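Local atomic coordinates of CRISPR pre-crRNA endoribonuclease Cas5d (Mannheimia succiniciproducens, PDB entry 3KG4), a protein that belongs to the Cas5 family and acts as a metal-independent endoribonuclease that processes CRISPR precursor transcripts into crRNA. Residues V32-P35 / S36-R39. Residues are numbered along the deposited sequence; the frame is centred on the assembly and turned at random.
Sequences VITP and SAAR
Thr34 caps the N-terminus of helix 35-45 by accepting a hydrogen bond from Ala37 N to its OG1, 3.0 Å long and fairly straight at the hydrogen (160°). A chi1 of 54° places OG1 between the backbone N and the carbonyl carbon, which brings the hydroxyl oxygen to the first-turn amide of Ala37 while CG2 points off beside the backbone N. Ala37 CB lies alongside the same oxygen, 3.4 Å from OG1. Two main-chain bonds carry the cap into regular helix: Ala38 N to Thr34 O (3.0 Å) and Arg39 N to Pro35 O (2.9 Å). Pro35, the first helical residue, needs no acceptor for its nitrogen.

The tight side is apolar. Ile33, the residue before the cap, sends its CG1 branch forward over the first turn, with CG1 anti to the backbone N (chi1 -170°). CG1 meets Ala37 CB at 3.8 Å, and CD1 reaches Ala38 CB more loosely at 4.2 Å, a pairing with the spacing of a hydrophobic staple. Phe18 and Tyr116 also pack on Ile33, and Ile55 and Ile118 close over Ala38, seating this turn against the large antiparallel sheet.

The side chains of Ser36 and Arg39 touch 32-35 little and lie partly exposed. Their polar groups turn to strand 186-195, where Asp194 takes a hydrogen bond from Ser36 OG through OD2 and a salt bridge from Arg39 NE through OD1. The helix start is thus fixed twice, by a threonine cap on the Ala37 amide and by the Asp194 carboxylate shared by Ser36 and Arg39, an acid that the helix dipole may also favour.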
loop_
_atom_site.group_PDB
_atom_site.type_symbol
_atom_site.label_atom_id
_atom_site.label_comp_id
_atom_site.label_asym_id
_atom_site.label_seq_id
_atom_site.Cartn_x
_atom_site.Cartn_y
_atom_site.Cartn_z
ATOM N N VAL A 32 2.809 -2.689 -9.498
ATOM C CA VAL A 32 1.808 -2.352 -8.484
ATOM C C VAL A 32 2.541 -1.867 -7.228
ATOM O O VAL A 32 3.759 -2.031 -7.063
ATOM C CB VAL A 32 0.958 -3.596 -8.080
ATOM C CG1 VAL A 32 0.235 -4.246 -9.347
ATOM C CG2 VAL A 32 1.837 -4.664 -7.417
ATOM N N ILE A 33 1.752 -1.328 -6.313
ATOM C CA ILE A 33 2.252 -0.944 -5.015
ATOM C C ILE A 33 2.819 -2.122 -4.197
ATOM O O ILE A 33 2.287 -3.249 -4.204
ATOM C CB ILE A 33 1.123 -0.155 -4.242
ATOM C CG1 ILE A 33 1.689 0.482 -2.966
ATOM C CG2 ILE A 33 -0.010 -1.104 -3.887
ATOM C CD1 ILE A 33 0.816 1.587 -2.372
ATOM N N THR A 34 3.944 -1.866 -3.532
ATOM C CA THR A 34 4.566 -2.806 -2.653
ATOM C C THR A 34 3.900 -2.730 -1.286
ATOM O O THR A 34 3.318 -1.699 -0.950
ATOM C CB THR A 34 6.067 -2.472 -2.466
ATOM O OG1 THR A 34 6.190 -1.098 -2.031
ATOM C CG2 THR A 34 6.841 -2.661 -3.818
ATOM N N PRO A 35 4.004 -3.811 -0.483
ATOM C CA PRO A 35 3.577 -3.786 0.906
ATOM C C PRO A 35 4.282 -2.640 1.650
ATOM O O PRO A 35 3.668 -1.949 2.441
ATOM C CB PRO A 35 4.062 -5.130 1.431
ATOM C CG PRO A 35 3.993 -6.046 0.151
ATOM C CD PRO A 35 4.414 -5.158 -0.931
ATOM N N SER A 36 5.583 -2.468 1.364
ATOM C CA SER A 36 6.416 -1.414 1.953
ATOM C C SER A 36 5.804 -0.022 1.756
ATOM O O SER A 36 5.613 0.739 2.723
ATOM C CB SER A 36 7.826 -1.489 1.333
ATOM O OG SER A 36 8.720 -0.697 2.072
ATOM N N ALA A 37 5.438 0.307 0.527
ATOM C CA ALA A 37 4.815 1.601 0.234
ATOM C C ALA A 37 3.428 1.754 0.854
ATOM O O ALA A 37 3.026 2.873 1.284
ATOM C CB ALA A 37 4.750 1.878 -1.303
ATOM N N ALA A 38 2.686 0.654 0.870
ATOM C CA ALA A 38 1.340 0.651 1.440
ATOM C C ALA A 38 1.408 0.948 2.942
ATOM O O ALA A 38 0.638 1.767 3.449
ATOM C CB ALA A 38 0.602 -0.702 1.144
ATOM N N ARG A 39 2.351 0.316 3.618
ATOM C CA ARG A 39 2.545 0.494 5.019
ATOM C C ARG A 39 2.978 1.935 5.333
ATOM O O ARG A 39 2.572 2.488 6.356
ATOM C CB ARG A 39 3.568 -0.513 5.526
ATOM C CG ARG A 39 3.813 -0.449 7.025
ATOM C CD ARG A 39 4.577 -1.661 7.555
ATOM N NE ARG A 39 5.983 -1.524 7.204
ATOM C CZ ARG A 39 6.926 -1.012 7.986
ATOM N NH1 ARG A 39 6.656 -0.591 9.221
ATOM N NH2 ARG A 39 8.170 -0.951 7.528
#